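Local coordinates for capsule biosynthesis protein capD (PDB 3G9K) that cleaves the poly-gamma-D-glutamate capsule and, as a transpeptidase, joins the product by an amide bond to meso-diaminopimelic acid of the peptidoglycan, at the interface of chains A and B. Numbering follows the deposited sequence. Chains: chain A, Capsule biosynthesis protein capD; chain B, Capsule biosynthesis protein capD.

Contact 1: the interface of chains A and B. Residues chain A 26, 28, 138, 140; chain B 169-170.
The beta carbons of A:Ser26 and B:Arg169 form the small apolar centre of this contact. CB of A:Ser26 lies 4.1 Å from CB of B:Arg169. A:Pro28, at the start of helix 28-39, adds a looser flank: its CD is 4.4 Å from the backbone O of B:Asn170. The chain of B:Arg169 bends at its second torsion (chi2 -97°) and carries the guanidinium away from A:Ser26. B:Arg169 binds poly-gamma-D-glutamate, so the contact may steady the backbone at the edge of that pocket.

Outward from this centre the contact becomes polar. The carbonyl oxygens of A:Ser26 and B:Arg169 come within 3.2 Å (O to O). Both are acceptors, and a water joins them. Water 1 is 2.6 Å from O of B:Arg169 and 3.1 Å from O of A:Ser26. It bridges the two and may ease their repulsion.

The side chain of B:Asn170 reaches across to the other rim, where A:Asp138 stands just before helix 139-152 and A:Ser140 in its first turn. The carboxylate of A:Asp138 and the amide of B:Asn170 are turned 66° apart and meet oxygen to oxygen, without a bond. The hydroxyl OG of A:Ser140 points between the backbone N and carbonyl carbon of its own residue (chi1 53°), which brings it to the amide oxygen. The bond it gives there is weak. OG of A:Ser140 lies 3.2 Å from OD1 of B:Asn170, almost head-on to the C=O. A:Asp138 probably competes for the hydroxyl hydrogen: its carboxylate oxygen OD2 is 2.8 Å from OG of A:Ser140.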
ATOM      1  N   SER A  26       5.586   0.414   7.531  1.00 14.44           N
ATOM      2  CA  SER A  26       6.327   1.674   7.346  1.00 16.24           C
ATOM      3  C   SER A  26       6.325   2.562   8.621  1.00 15.52           C
ATOM      4  O   SER A  26       6.728   3.729   8.603  1.00 16.83           O
ATOM      5  CB  SER A  26       5.796   2.458   6.171  1.00 16.47           C
ATOM      6  OG  SER A  26       4.420   2.651   6.279  1.00 19.56           O
ATOM      7  N   PRO A  28       7.400   1.998  12.906  1.00 19.44           N
ATOM      8  CA  PRO A  28       7.781   1.081  14.000  1.00 19.14           C
ATOM      9  C   PRO A  28       6.701   0.805  15.055  1.00 18.82           C
ATOM     10  O   PRO A  28       6.752  -0.234  15.679  1.00 18.55           O
ATOM     11  CB  PRO A  28       8.999   1.779  14.641  1.00 20.00           C
ATOM     12  CG  PRO A  28       8.870   3.174  14.262  1.00 21.61           C
ATOM     13  CD  PRO A  28       8.328   3.129  12.837  1.00 20.24           C
ATOM     14  N   ASP A 138       7.817  11.711  14.113  1.00 32.52           N
ATOM     15  CA  ASP A 138       9.123  11.480  13.501  1.00 33.27           C
ATOM     16  C   ASP A 138       9.438  12.524  12.444  1.00 34.23           C
ATOM     17  O   ASP A 138       8.606  13.376  12.108  1.00 33.78           O
ATOM     18  CB  ASP A 138       9.212  10.065  12.895  1.00 33.95           C
ATOM     19  CG  ASP A 138       8.161   9.787  11.835  1.00 36.05           C
ATOM     20  OD1 ASP A 138       7.343  10.655  11.502  1.00 41.34           O
ATOM     21  OD2 ASP A 138       8.134   8.656  11.334  1.00 41.00           O
ATOM     22  N   SER A 140       9.698  12.179   9.271  1.00 32.41           N
ATOM     23  CA  SER A 140       8.923  12.067   8.043  1.00 31.90           C
ATOM     24  C   SER A 140       7.527  12.739   8.122  1.00 30.13           C
ATOM     25  O   SER A 140       7.034  13.296   7.140  1.00 29.04           O
ATOM     26  CB  SER A 140       8.749  10.607   7.697  1.00 32.20           C
ATOM     27  OG  SER A 140       8.211   9.932   8.832  1.00 36.79           O
TER
ATOM     28  N   ARG B 169      10.852   5.271   3.604  0.50 18.45           N
ATOM     29  CA  ARG B 169       9.639   5.509   4.410  0.50 19.21           C
ATOM     30  C   ARG B 169       9.862   5.138   5.881  0.50 19.64           C
ATOM     31  O   ARG B 169       8.899   5.039   6.647  0.50 19.84           O
ATOM     32  CB  ARG B 169       8.488   4.619   3.909  0.50 18.98           C
ATOM     33  CG  ARG B 169       8.104   4.801   2.455  0.50 18.79           C
ATOM     34  CD  ARG B 169       6.900   5.728   2.215  0.50 17.07           C
ATOM     35  NE  ARG B 169       6.783   6.012   0.782  0.50 18.89           N
ATOM     36  CZ  ARG B 169       5.694   6.455   0.158  0.50 18.78           C
ATOM     37  NH1 ARG B 169       4.558   6.685   0.822  0.50 16.08           N
ATOM     38  NH2 ARG B 169       5.747   6.648  -1.146  0.50 15.20           N
ATOM     39  N   ASN B 170      11.119   4.932   6.275  1.00 19.58           N
ATOM     40  CA  ASN B 170      11.450   4.363   7.584  1.00 20.75           C
ATOM     41  C   ASN B 170      10.803   3.008   7.842  1.00 19.45           C
ATOM     42  O   ASN B 170      10.449   2.697   8.972  1.00 21.44           O
ATOM     43  CB  ASN B 170      11.114   5.351   8.716  1.00 22.31           C
ATOM     44  CG  ASN B 170      11.316   6.779   8.295  1.00 26.48           C
ATOM     45  OD1 ASN B 170      10.386   7.616   8.348  1.00 33.20           O
ATOM     46  ND2 ASN B 170      12.506   7.070   7.844  1.00 30.09           N
TER
HETATM   47  O   HOH W   1       6.491   6.063   6.583  1.00 23.72           O

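Contact 2: the interface of chains A and B. Residues chain A 268, 272, 275; chain B 84, 111, 113, 116, 135.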
HETATM    1  N   MSE A 268      17.630  -0.490 -18.217  1.00 39.10           N
HETATM    2  CA  MSE A 268      16.615   0.562 -18.124  1.00 38.38           C
HETATM    3  C   MSE A 268      15.755   0.632 -19.374  1.00 39.02           C
HETATM    4  O   MSE A 268      14.526   0.688 -19.284  1.00 38.83           O
HETATM    5  CB  MSE A 268      17.251   1.927 -17.845  1.00 37.85           C
HETATM    6  CG  MSE A 268      17.808   2.071 -16.448  1.00 35.15           C
HETATM    7 SE   MSE A 268      18.664   3.781 -16.126  0.50 27.57          SE
HETATM    8  CE  MSE A 268      17.154   4.956 -16.350  1.00 30.59           C
ATOM      9  N   GLU A 272      11.790  -0.089 -19.740  1.00 33.23           N
ATOM     10  CA  GLU A 272      10.887   0.916 -20.213  1.00 33.67           C
ATOM     11  C   GLU A 272       9.976   0.295 -21.208  1.00 34.38           C
ATOM     12  O   GLU A 272       8.844   0.638 -21.299  1.00 34.40           O
ATOM     13  CB  GLU A 272      11.630   2.041 -20.899  1.00 33.93           C
ATOM     14  CG  GLU A 272      10.779   3.216 -21.305  1.00 33.85           C
ATOM     15  CD  GLU A 272      10.033   3.044 -22.623  1.00 35.91           C
ATOM     16  OE1 GLU A 272      10.523   2.348 -23.497  1.00 35.17           O
ATOM     17  OE2 GLU A 272       8.953   3.613 -22.759  1.00 34.34           O
ATOM     18  N   SER A 275       7.303  -2.016 -19.422  1.00 34.47           N
ATOM     19  CA  SER A 275       6.301  -1.245 -18.702  1.00 34.95           C
ATOM     20  C   SER A 275       5.316  -0.533 -19.633  1.00 34.73           C
ATOM     21  O   SER A 275       4.137  -0.497 -19.349  1.00 32.87           O
ATOM     22  CB  SER A 275       6.940  -0.247 -17.732  1.00 35.02           C
ATOM     23  OG  SER A 275       7.819   0.628 -18.390  1.00 37.81           O
TER
ATOM     24  N   GLN B  84       6.335  -0.492 -11.706  1.00 22.76           N
ATOM     25  CA  GLN B  84       7.716  -0.150 -12.125  1.00 23.81           C
ATOM     26  C   GLN B  84       8.723  -0.259 -11.004  1.00 22.21           C
ATOM     27  O   GLN B  84       9.874  -0.513 -11.237  1.00 22.10           O
ATOM     28  CB  GLN B  84       7.772   1.253 -12.708  1.00 24.35           C
ATOM     29  CG  GLN B  84       7.029   1.360 -14.055  1.00 25.51           C
ATOM     30  CD  GLN B  84       7.390   2.630 -14.762  1.00 26.91           C
ATOM     31  OE1 GLN B  84       6.579   3.551 -14.874  1.00 34.43           O
ATOM     32  NE2 GLN B  84       8.627   2.719 -15.176  1.00 27.31           N
ATOM     33  N   PHE B 111       9.738   5.301 -15.554  1.00 33.50           N
ATOM     34  CA  PHE B 111       9.524   5.976 -16.831  1.00 35.27           C
ATOM     35  C   PHE B 111       8.144   6.602 -16.916  1.00 36.76           C
ATOM     36  O   PHE B 111       7.164   6.031 -16.447  1.00 36.43           O
ATOM     37  CB  PHE B 111       9.727   4.990 -17.959  1.00 36.09           C
ATOM     38  CG  PHE B 111      11.130   4.498 -18.051  1.00 37.32           C
ATOM     39  CD1 PHE B 111      11.515   3.334 -17.401  1.00 38.99           C
ATOM     40  CD2 PHE B 111      12.083   5.225 -18.736  1.00 38.24           C
ATOM     41  CE1 PHE B 111      12.817   2.887 -17.472  1.00 38.20           C
ATOM     42  CE2 PHE B 111      13.379   4.777 -18.808  1.00 39.11           C
ATOM     43  CZ  PHE B 111      13.740   3.599 -18.169  1.00 38.13           C
ATOM     44  N   LYS B 113       6.134   8.532 -20.048  1.00 40.79           N
ATOM     45  CA  LYS B 113       6.302   8.831 -21.438  1.00 41.90           C
ATOM     46  C   LYS B 113       7.748   8.656 -21.784  1.00 42.19           C
ATOM     47  O   LYS B 113       8.338   7.664 -21.465  1.00 42.80           O
ATOM     48  CB  LYS B 113       5.878  10.261 -21.748  1.00 42.40           C
ATOM     49  CG  LYS B 113       4.401  10.434 -21.995  1.00 44.35           C
ATOM     50  CD  LYS B 113       3.632  10.219 -20.712  1.00 45.87           C
ATOM     51  CE  LYS B 113       2.233  10.826 -20.700  1.00 45.97           C
ATOM     52  NZ  LYS B 113       1.637  10.631 -19.346  1.00 45.68           N
ATOM     53  N   ALA B 116      12.982   9.245 -18.251  1.00 38.74           N
ATOM     54  CA  ALA B 116      13.411   8.284 -17.250  1.00 38.53           C
ATOM     55  C   ALA B 116      13.698   9.071 -15.968  1.00 37.53           C
ATOM     56  O   ALA B 116      14.563   9.943 -15.935  1.00 36.90           O
ATOM     57  CB  ALA B 116      14.631   7.527 -17.721  1.00 38.04           C
ATOM     58  N   LEU B 135      15.374   8.173 -24.723  1.00 58.36           N
ATOM     59  CA  LEU B 135      14.795   8.575 -23.441  1.00 57.95           C
ATOM     60  C   LEU B 135      15.625   9.721 -22.891  1.00 57.41           C
ATOM     61  O   LEU B 135      16.851   9.693 -22.996  1.00 57.42           O
ATOM     62  CB  LEU B 135      14.828   7.417 -22.425  1.00 57.91           C
ATOM     63  CG  LEU B 135      14.052   6.109 -22.653  1.00 57.42           C
ATOM     64  CD1 LEU B 135      12.577   6.368 -22.936  1.00 56.59           C
ATOM     65  CD2 LEU B 135      14.686   5.273 -23.753  1.00 56.38           C
TER
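This is a largely apolar packing interface between the two chains of one processed enzyme, and it should help hold them together after processing. Helix 264-284 of chain A lays A:Met268, A:Glu272 and A:Ser275 against chain B. The aromatic ring of B:Phe111 is the main surface they meet. A:Glu272 crosses one face, with CB 3.5 Å from the ring centroid of B:Phe111 in a CH-pi contact. Its CG, anti to the backbone N (chi1 -174°), lies over the same face, above the CG–CD2 bond, 3.5 Å from CD2 of B:Phe111. The chain then bends (chi2 -82°), and the carboxylate plane stands steeply to the ring, 78° from it. The methyl CD1 of B:Leu135 lies 4.0 Å from CG of A:Glu272.

At the edge of the same ring, in its plane, sits CB of A:Met268, a selenomethionine. The backbone O of A:Met268 also comes close, 3.2 Å from CZ of B:Phe111, at the rim on the A:Glu272 side. The terminal methyl CE turns back to B:Ala116, 3.9 Å from CB of that residue.

A:Ser275 packs its CB on CG of B:Gln84. Its OG gives a hydrogen bond of 3.1 Å to the backbone O of A:Glu272, from above the carbonyl plane. NE2 of B:Gln84 stays 3.9 Å from OG of A:Ser275, too far for a bond.

In chain B the partners come from helix 82-94, strands 109-112 and 115-118, and the loop before strand 136-139. The contact's centre is about 21 Å from the nucleophile B:Thr1, on the outer side of the Ntn-hydrolase fold.

Contact 1 and contact 2 share no residue and no helix or strand. The centres of their C-alpha atoms are about 28 Å apart. Contact 1 ties the segments around helices 28-39 and 139-152 of chain A to the end of 3-10 helix 167-169 in chain B, next to the capsule-binding arginine. Contact 2 uses a later helix of chain A and the middle of chain B, away from the catalytic threonine. The first is small and water-bridged, the second carbon-rich. Together they show the chains from one precursor joined at separate places, which should keep the active site assembled after cleavage.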